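Local structure of secreted protein (Streptomyces lividans TK24, 5LXZ) at residues A[114-119]-A[125-130]; A[250-255]-A[307-312]; A[353-358]-A[552-557]. The protein is probably a copper-radical oxidase of the galactose oxidase type (GlxA, family AA5). The protein carries 1 engineered substitution. All coordinates share one frame; numbering follows the deposited sequence.

Overall arrangement
Contact 1 stands apart, about 34 Å from the centre of the chain in the GlxA beta barrel domain; its centre is about 39 Å from that of contact 2 and about 45 Å from that of contact 3. The other two are neighbours, with centres about 12 Å apart. Contact 2 joins two sheets of the Kelch propeller, and contact 3 joins a further sheet to the C-terminal Early set domain. They touch where Ser312 OG lies 2.8 Å from Thr354 OG1, a probable hydrogen bond. Both lie close in sequence to ligands of one copper ion: Tyr248 precedes segment 250-255, and His548 precedes segment 552-557. Tyr460 and His461 are its other protein ligands.

Contact 1. Residues A[114-119]-A[125-130]; sequences MVVHNE and ITLPAG
Val116 and Leu127 meet tip to tip inside the GlxA beta barrel domain, where the end of strand 111-118 faces the short strand 125-127. The two strands share no hydrogen bond, and the direct contact between them is made by side chains. Val116 CG1 lies 3.9 Å from Leu127 CD1, while Val116 CG2 stands a little farther from the same methyl, at 4.3 Å. The beta-branched valine places both methyls close to its own strand, on the face toward Leu127 and Val150, and the longer leucine reaches across the wide gap. Val150 belongs to strand 148-150, the antiparallel partner of 125-127. On the other side of strand 111-118, His117 stacks with Tyr207.

The second meeting is between Asn118 and Ile125. Starting at Asn118, CB lies 4.3 Å from Ile125 CG2. One bond farther, the amide carbon CG is 4.1 Å from that methyl, because the torsion that sets CG anti to the backbone N (chi1 176°) sends the amide across toward Ile125. At the tip the two polar atoms take separate tasks. OD1 accepts the backbone N-H of Asn120, forming an Asx turn just beyond the strand, and ND2 donates to Lys123 O and Pro151 O. Asparagine is apt here, since one small amide both accepts and donates and so ties together the loop between the strands and a neighbouring chain section. ND2 itself comes to 4.0 Å from Ile125 N and 4.1 Å from Ile125 CG2.

Contact 2. Residues A[250-255]-A[307-312]; sequences TLTTLG and GKIFYS. With EDO (1,2-ethanediol), chain N; EDO (1,2-ethanediol), chain P.
Thr252 and Ile309 face each other from two extended strands whose CA atoms are 9.0 Å apart here, and no backbone hydrogen bond crosses between them. Side chains bridge this distance, as expected between neighbouring sheets of a Kelch propeller. Ile309 does most of the bridging. Its CG1 is anti to the carbonyl carbon (chi1 -74°), and a second turn in the chain (chi2 -70°) brings CD1 against two partners. Thr252 CG2 meets this methyl tip to tip at 4.1 Å, and Leu254 CD2, whose side chain crosses that of Ile309 at about a right angle, meets it at 4.0 Å. Isoleucine fits because its longer branch, through CG1, carries CD1 across to the other sheet.

Threonine suits position 252 twice over: its methyl packs on Ile309, and its OG1 is hydrogen-bonded to Leu301 O, linking the two sheets by a polar contact beside the apolar one. Thr250 OG1 makes a similar bond to Pro299 O.

Where the strands give way to loops, a 1,2-ethanediol, probably from the crystallisation liquor, spans the gap. Its O1 accepts from Gly255 N at 2.8 Å and donates to Gly307 O at 2.6 Å. Gly307 has a positive phi of 88°, which leaves no room for a CB beside the preceding carbonyl. A second ethanediol takes the N-H of Leu251 on its O2 at 2.9 Å.

Strand 250-253 is the edge of its sheet and pairs with 259-262, against which Leu251 and Leu254 also pack. Strand 309-311 lies between 301-303 and 328-330, and Ile309 touches Leu301 on one of these neighbours and Trp330 on the other.

Contact 3. Residues A[353-358]-A[552-557]; sequences NTVLLP and VDQRSI
Leu356 lays CD2 over one face of the Arg555 guanidinium, 3.8 Å from NH2 and displaced toward the rim of the group. This is the closely packed part of the contact between strand 353-356 and the chain leading into strand 556-564. The arginine side chain bends at chi3 (59°), which turns its flat end beneath the leucine. Its nitrogens are held by carbonyls outside the two segments: NH1 donates to Leu578 O and NH2 to Leu303 O. Arginine thus suits a buried place: its flat face, which carries no N-H donors, can lie against a methyl while the in-plane N-H groups bind backbone oxygens. Farther along, Pro358 CB and Ser556 CB touch at 4.0 Å, a small serine allowing the proline ring to come near.

Elsewhere the backbones stand too far apart for direct hydrogen bonds, and water fills the distance. One water receives the N-H of Leu356 and donates to Gln554 O, at 2.8 Å from each. Another links Gln554 NE2, at 3.0 Å, to Thr354 O. A third accepts from Ser556 N at 2.8 Å and lies 2.7 Å from Leu356 O. The long side chain of Gln554 carries its amide to this side, where OE1 accepts from Ile412 N and NE2 also donates to Ala410 O, while the same nitrogen passes Val355 CG2 at 4.3 Å.

A four-stranded antiparallel sheet of the propeller is joined in this way to the C-terminal Early set domain, the pairing of domains characteristic of the galactose oxidase fold.

Contact 1. Residues A[114-119]-A[125-130]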
loop_
_atom_site.group_PDB
_atom_site.type_symbol
_atom_site.label_atom_id
_atom_site.label_comp_id
_atom_site.label_asym_id
_atom_site.label_seq_id
_atom_site.Cartn_x
_atom_site.Cartn_y
_atom_site.Cartn_z
ATOM N N MET A 114 7.685 0.510 24.728
ATOM C CA MET A 114 8.682 1.564 24.751
ATOM C C MET A 114 10.055 0.963 24.541
ATOM O O MET A 114 10.427 -0.011 25.234
ATOM C CB MET A 114 8.644 2.231 26.127
ATOM C CG MET A 114 9.558 3.425 26.320
ATOM S SD MET A 114 9.071 4.851 25.339
ATOM C CE MET A 114 7.425 5.180 25.941
ATOM N N VAL A 115 10.816 1.506 23.594
ATOM C CA VAL A 115 12.200 1.070 23.394
ATOM C C VAL A 115 13.055 2.052 24.147
ATOM O O VAL A 115 13.208 3.189 23.741
ATOM C CB VAL A 115 12.587 1.014 21.925
ATOM C CG1 VAL A 115 14.053 0.581 21.776
ATOM C CG2 VAL A 115 11.631 0.095 21.206
ATOM N N VAL A 116 13.647 1.623 25.262
ATOM C CA VAL A 116 14.474 2.516 26.039
ATOM C C VAL A 116 15.890 2.428 25.495
ATOM O O VAL A 116 16.399 1.324 25.264
ATOM C CB VAL A 116 14.432 2.181 27.544
ATOM C CG1 VAL A 116 15.215 3.201 28.355
ATOM C CG2 VAL A 116 12.992 2.003 28.046
ATOM N N HIS A 117 16.493 3.589 25.321
ATOM C CA HIS A 117 17.833 3.778 24.794
ATOM C C HIS A 117 18.765 4.169 25.930
ATOM O O HIS A 117 18.425 5.003 26.719
ATOM C CB HIS A 117 17.849 4.900 23.766
ATOM C CG HIS A 117 17.260 4.538 22.454
ATOM N ND1 HIS A 117 15.947 4.141 22.321
ATOM C CD2 HIS A 117 17.783 4.526 21.214
ATOM C CE1 HIS A 117 15.694 3.885 21.055
ATOM N NE2 HIS A 117 16.780 4.124 20.359
ATOM N N ASN A 118 19.930 3.513 26.004
ATOM C CA ASN A 118 20.976 3.875 26.960
ATOM C C ASN A 118 22.231 4.200 26.165
ATOM O O ASN A 118 22.827 3.302 25.552
ATOM C CB ASN A 118 21.204 2.723 27.917
ATOM C CG ASN A 118 22.355 2.981 28.878
ATOM O OD1 ASN A 118 22.793 4.113 29.081
ATOM N ND2 ASN A 118 22.828 1.902 29.512
ATOM N N GLU A 119 22.609 5.482 26.172
ATOM C CA GLU A 119 23.801 5.955 25.480
ATOM C C GLU A 119 25.078 5.780 26.315
ATOM O O GLU A 119 26.141 6.084 25.839
ATOM C CB GLU A 119 23.648 7.428 25.116
ATOM C CG GLU A 119 22.468 7.681 24.188
ATOM C CD GLU A 119 22.474 9.069 23.585
ATOM O OE1 GLU A 119 23.128 9.971 24.142
ATOM O OE2 GLU A 119 21.810 9.245 22.550
ATOM N N ILE A 125 21.309 0.452 32.904
ATOM C CA ILE A 125 20.447 1.144 33.813
ATOM C C ILE A 125 19.161 0.343 33.942
ATOM O O ILE A 125 18.638 -0.178 32.950
ATOM C CB ILE A 125 20.203 2.623 33.356
ATOM C CG1 ILE A 125 19.354 3.366 34.373
ATOM C CG2 ILE A 125 19.612 2.671 31.930
ATOM C CD1 ILE A 125 19.280 4.874 34.165
ATOM N N THR A 126 18.671 0.244 35.159
ATOM C CA THR A 126 17.421 -0.424 35.424
ATOM C C THR A 126 16.410 0.634 35.790
ATOM O O THR A 126 16.619 1.444 36.697
ATOM C CB THR A 126 17.569 -1.533 36.515
ATOM O OG1 THR A 126 18.368 -2.586 35.958
ATOM C CG2 THR A 126 16.206 -2.097 36.881
ATOM N N LEU A 127 15.285 0.631 35.075
ATOM C CA LEU A 127 14.206 1.494 35.419
ATOM C C LEU A 127 13.152 0.637 36.106
ATOM O O LEU A 127 12.640 -0.303 35.497
ATOM C CB LEU A 127 13.623 2.138 34.154
ATOM C CG LEU A 127 14.653 2.881 33.306
ATOM C CD1 LEU A 127 14.007 3.351 32.009
ATOM C CD2 LEU A 127 15.254 4.066 34.053
ATOM N N PRO A 128 12.807 0.966 37.358
ATOM C CA PRO A 128 11.784 0.170 38.026
ATOM C C PRO A 128 10.407 0.211 37.409
ATOM O O PRO A 128 10.036 1.153 36.675
ATOM C CB PRO A 128 11.692 0.812 39.434
ATOM C CG PRO A 128 12.240 2.190 39.272
ATOM C CD PRO A 128 13.230 2.142 38.148
ATOM N N ALA A 129 9.585 -0.751 37.792
ATOM C CA ALA A 129 8.177 -0.624 37.553
ATOM C C ALA A 129 7.659 0.692 38.085
ATOM O O ALA A 129 8.051 1.157 39.180
ATOM C CB ALA A 129 7.409 -1.771 38.204
ATOM N N GLY A 130 6.726 1.272 37.356
ATOM C CA GLY A 130 6.142 2.540 37.716
ATOM C C GLY A 130 6.955 3.730 37.228
ATOM O O GLY A 130 6.621 4.868 37.548
#

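Contact 2. Residues A[250-255]-A[307-312]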
loop_
_atom_site.group_PDB
_atom_site.type_symbol
_atom_site.label_atom_id
_atom_site.label_comp_id
_atom_site.label_asym_id
_atom_site.label_seq_id
_atom_site.Cartn_x
_atom_site.Cartn_y
_atom_site.Cartn_z
ATOM N N THR A 250 7.660 0.346 1.105
ATOM C CA THR A 250 7.281 0.507 -0.300
ATOM C C THR A 250 8.429 0.107 -1.177
ATOM O O THR A 250 9.562 0.504 -0.921
ATOM C CB THR A 250 6.868 1.951 -0.590
ATOM O OG1 THR A 250 5.555 2.120 -0.038
ATOM C CG2 THR A 250 6.785 2.272 -2.067
ATOM N N LEU A 251 8.106 -0.667 -2.223
ATOM C CA LEU A 251 9.026 -0.953 -3.318
ATOM C C LEU A 251 8.529 -0.232 -4.545
ATOM O O LEU A 251 7.353 -0.390 -4.898
ATOM C CB LEU A 251 9.047 -2.448 -3.585
ATOM C CG LEU A 251 10.087 -3.260 -2.804
ATOM C CD1 LEU A 251 10.032 -3.115 -1.338
ATOM C CD2 LEU A 251 9.937 -4.735 -3.225
ATOM N N THR A 252 9.354 0.559 -5.177
ATOM C CA THR A 252 8.916 1.343 -6.332
ATOM C C THR A 252 10.016 1.404 -7.385
ATOM O O THR A 252 11.187 1.498 -7.064
ATOM C CB THR A 252 8.427 2.743 -5.863
ATOM O OG1 THR A 252 7.655 3.350 -6.902
ATOM C CG2 THR A 252 9.513 3.634 -5.422
ATOM N N THR A 253 9.626 1.311 -8.642
ATOM C CA THR A 253 10.611 1.295 -9.743
ATOM C C THR A 253 11.159 2.662 -10.056
ATOM O O THR A 253 10.395 3.637 -10.151
ATOM C CB THR A 253 9.908 0.781 -10.981
ATOM O OG1 THR A 253 9.377 -0.529 -10.691
ATOM C CG2 THR A 253 10.849 0.732 -12.172
ATOM N N LEU A 254 12.468 2.735 -10.204
ATOM C CA LEU A 254 13.150 3.969 -10.577
ATOM C C LEU A 254 13.329 4.061 -12.109
ATOM O O LEU A 254 13.013 3.147 -12.855
ATOM C CB LEU A 254 14.502 4.037 -9.864
ATOM C CG LEU A 254 14.443 4.037 -8.334
ATOM C CD1 LEU A 254 15.865 4.034 -7.770
ATOM C CD2 LEU A 254 13.700 5.250 -7.798
ATOM N N GLY A 255 13.836 5.193 -12.564
ATOM C CA GLY A 255 13.993 5.390 -14.004
ATOM C C GLY A 255 14.980 4.437 -14.650
ATOM O O GLY A 255 14.817 4.136 -15.840
ATOM N N GLY A 307 11.998 11.400 -13.836
ATOM C CA GLY A 307 12.806 10.460 -13.086
ATOM C C GLY A 307 12.831 10.632 -11.587
ATOM O O GLY A 307 13.399 9.834 -10.886
ATOM N N LYS A 308 12.249 11.726 -11.125
ATOM C CA LYS A 308 12.071 11.941 -9.706
ATOM C C LYS A 308 10.887 11.133 -9.228
ATOM O O LYS A 308 10.132 10.590 -10.001
ATOM C CB LYS A 308 11.938 13.444 -9.388
ATOM C CG LYS A 308 13.147 14.237 -9.915
ATOM C CD LYS A 308 13.107 15.690 -9.462
ATOM C CE LYS A 308 14.242 16.464 -10.174
ATOM N NZ LYS A 308 14.249 17.927 -9.900
ATOM N N ILE A 309 10.777 11.047 -7.918
ATOM C CA ILE A 309 9.730 10.296 -7.266
ATOM C C ILE A 309 8.743 11.252 -6.623
ATOM O O ILE A 309 9.145 12.143 -5.852
ATOM C CB ILE A 309 10.328 9.365 -6.208
ATOM C CG1 ILE A 309 11.034 8.172 -6.835
ATOM C CG2 ILE A 309 9.260 8.843 -5.208
ATOM C CD1 ILE A 309 10.146 7.117 -7.511
ATOM N N PHE A 310 7.455 11.068 -6.931
ATOM C CA PHE A 310 6.433 11.800 -6.276
ATOM C C PHE A 310 5.931 11.051 -5.074
ATOM O O PHE A 310 5.531 9.903 -5.194
ATOM C CB PHE A 310 5.267 12.072 -7.224
ATOM C CG PHE A 310 4.161 12.895 -6.604
ATOM C CD1 PHE A 310 4.454 14.142 -6.066
ATOM C CD2 PHE A 310 2.897 12.416 -6.491
ATOM C CE1 PHE A 310 3.450 14.915 -5.514
ATOM C CE2 PHE A 310 1.878 13.201 -5.926
ATOM C CZ PHE A 310 2.172 14.432 -5.450
ATOM N N TYR A 311 6.007 11.722 -3.925
ATOM C CA TYR A 311 5.398 11.217 -2.674
ATOM C C TYR A 311 4.122 11.957 -2.506
ATOM O O TYR A 311 4.128 13.175 -2.295
ATOM C CB TYR A 311 6.339 11.458 -1.519
ATOM C CG TYR A 311 5.754 11.183 -0.149
ATOM C CD1 TYR A 311 5.116 9.957 0.136
ATOM C CD2 TYR A 311 5.862 12.094 0.873
ATOM C CE1 TYR A 311 4.607 9.692 1.400
ATOM C CE2 TYR A 311 5.419 11.799 2.135
ATOM C CZ TYR A 311 4.783 10.600 2.397
ATOM O OH TYR A 311 4.331 10.243 3.638
ATOM N N SER A 312 3.007 11.226 -2.476
ATOM C CA SER A 312 1.705 11.869 -2.429
ATOM C C SER A 312 1.350 12.280 -0.997
ATOM O O SER A 312 0.387 13.018 -0.835
ATOM C CB SER A 312 0.616 10.948 -2.951
ATOM O OG SER A 312 0.348 9.913 -2.010
HETATM C C1 EDO N . 16.029 8.039 -11.265
HETATM O O1 EDO N . 14.678 7.537 -11.182
HETATM C C2 EDO N . 17.084 6.972 -11.004
HETATM O O2 EDO N . 16.929 5.878 -11.889
HETATM C C1 EDO P . 3.674 -1.551 -1.352
HETATM O O1 EDO P . 3.575 -2.924 -1.766
HETATM C C2 EDO P . 4.345 -0.763 -2.420
HETATM O O2 EDO P . 5.446 -1.597 -2.800
#

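Contact 3. Residues A[353-358]-A[552-557]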
loop_
_atom_site.group_PDB
_atom_site.type_symbol
_atom_site.label_atom_id
_atom_site.label_comp_id
_atom_site.label_asym_id
_atom_site.label_seq_id
_atom_site.Cartn_x
_atom_site.Cartn_y
_atom_site.Cartn_z
ATOM N N ASN A 353 -5.835 6.557 -0.316
ATOM C CA ASN A 353 -5.371 5.945 -1.536
ATOM C C ASN A 353 -4.770 7.019 -2.419
ATOM O O ASN A 353 -5.072 8.223 -2.277
ATOM C CB ASN A 353 -6.495 5.130 -2.202
ATOM C CG ASN A 353 -5.973 3.927 -2.939
ATOM O OD1 ASN A 353 -4.941 4.038 -3.633
ATOM N ND2 ASN A 353 -6.584 2.791 -2.785
ATOM N N THR A 354 -3.945 6.597 -3.380
ATOM C CA THR A 354 -3.310 7.472 -4.337
ATOM C C THR A 354 -3.389 6.804 -5.693
ATOM O O THR A 354 -3.065 5.611 -5.790
ATOM C CB THR A 354 -1.825 7.675 -4.038
ATOM O OG1 THR A 354 -1.645 8.058 -2.669
ATOM C CG2 THR A 354 -1.237 8.722 -4.943
ATOM N N VAL A 355 -3.737 7.579 -6.708
ATOM C CA VAL A 355 -3.790 7.095 -8.094
ATOM C C VAL A 355 -3.132 8.092 -8.996
ATOM O O VAL A 355 -3.402 9.302 -8.883
ATOM C CB VAL A 355 -5.269 6.894 -8.545
ATOM C CG1 VAL A 355 -5.352 6.452 -9.972
ATOM C CG2 VAL A 355 -5.944 5.840 -7.690
ATOM N N LEU A 356 -2.315 7.578 -9.916
ATOM C CA LEU A 356 -1.838 8.345 -11.067
ATOM C C LEU A 356 -2.975 8.290 -12.080
ATOM O O LEU A 356 -3.274 7.214 -12.598
ATOM C CB LEU A 356 -0.540 7.774 -11.597
ATOM C CG LEU A 356 -0.009 8.357 -12.899
ATOM C CD1 LEU A 356 0.038 9.864 -12.904
ATOM C CD2 LEU A 356 1.364 7.784 -13.137
ATOM N N LEU A 357 -3.698 9.387 -12.234
ATOM C CA LEU A 357 -4.892 9.379 -13.055
ATOM C C LEU A 357 -4.605 9.056 -14.495
ATOM O O LEU A 357 -3.533 9.363 -15.004
ATOM C CB LEU A 357 -5.617 10.718 -12.993
ATOM C CG LEU A 357 -6.131 11.115 -11.618
ATOM C CD1 LEU A 357 -6.627 12.560 -11.669
ATOM C CD2 LEU A 357 -7.245 10.198 -11.155
ATOM N N PRO A 358 -5.584 8.432 -15.169
ATOM C CA PRO A 358 -5.437 8.136 -16.580
ATOM C C PRO A 358 -5.689 9.393 -17.414
ATOM O O PRO A 358 -6.595 10.158 -17.058
ATOM C CB PRO A 358 -6.504 7.062 -16.813
ATOM C CG PRO A 358 -7.530 7.279 -15.803
ATOM C CD PRO A 358 -6.845 7.905 -14.613
ATOM N N VAL A 552 1.530 1.236 -6.271
ATOM C CA VAL A 552 2.397 2.086 -7.060
ATOM C C VAL A 552 2.591 1.537 -8.439
ATOM O O VAL A 552 3.297 2.153 -9.234
ATOM C CB VAL A 552 3.743 2.353 -6.340
ATOM C CG1 VAL A 552 3.474 3.020 -4.991
ATOM C CG2 VAL A 552 4.586 1.113 -6.226
ATOM N N ASP A 553 2.006 0.383 -8.721
ATOM C CA ASP A 553 2.161 -0.267 -10.024
ATOM C C ASP A 553 1.164 0.256 -11.029
ATOM O O ASP A 553 1.525 0.523 -12.181
ATOM C CB ASP A 553 1.986 -1.786 -9.900
ATOM C CG ASP A 553 3.227 -2.477 -9.361
ATOM O OD1 ASP A 553 3.671 -2.162 -8.231
ATOM O OD2 ASP A 553 3.751 -3.371 -10.066
ATOM N N GLN A 554 -0.114 0.392 -10.668
ATOM C CA GLN A 554 -1.087 0.679 -11.699
ATOM C C GLN A 554 -0.859 2.076 -12.306
ATOM O O GLN A 554 -0.559 3.017 -11.622
ATOM C CB GLN A 554 -2.560 0.467 -11.280
ATOM C CG GLN A 554 -3.000 1.515 -10.316
ATOM C CD GLN A 554 -4.466 1.441 -9.926
ATOM O OE1 GLN A 554 -5.339 1.046 -10.678
ATOM N NE2 GLN A 554 -4.735 1.886 -8.731
ATOM N N ARG A 555 -1.011 2.134 -13.629
ATOM C CA ARG A 555 -0.963 3.380 -14.390
ATOM C C ARG A 555 -1.519 3.013 -15.743
ATOM O O ARG A 555 -1.367 1.848 -16.179
ATOM C CB ARG A 555 0.465 3.949 -14.522
ATOM C CG ARG A 555 1.533 2.950 -14.969
ATOM C CD ARG A 555 2.887 3.596 -15.180
ATOM N NE ARG A 555 3.368 4.246 -13.940
ATOM C CZ ARG A 555 4.242 5.241 -13.898
ATOM N NH1 ARG A 555 4.754 5.726 -15.010
ATOM N NH2 ARG A 555 4.611 5.766 -12.726
ATOM N N SER A 556 -2.161 3.965 -16.382
ATOM C CA SER A 556 -2.745 3.723 -17.698
ATOM C C SER A 556 -2.183 4.729 -18.673
ATOM O O SER A 556 -2.313 5.926 -18.481
ATOM C CB SER A 556 -4.231 3.902 -17.591
ATOM O OG SER A 556 -4.809 3.762 -18.895
ATOM N N ILE A 557 -1.543 4.240 -19.712
ATOM C CA ILE A 557 -0.783 5.045 -20.660
ATOM C C ILE A 557 -1.548 5.091 -21.969
ATOM O O ILE A 557 -1.921 4.062 -22.512
ATOM C CB ILE A 557 0.594 4.422 -20.864
ATOM C CG1 ILE A 557 1.340 4.413 -19.512
ATOM C CG2 ILE A 557 1.381 5.171 -21.938
ATOM C CD1 ILE A 557 2.342 3.307 -19.413
HETATM O O HOH W 1 -2.567 3.547 -7.560
HETATM O O HOH W 2 -2.025 4.787 -9.945
HETATM O O HOH W 3 -2.512 6.462 -15.115
#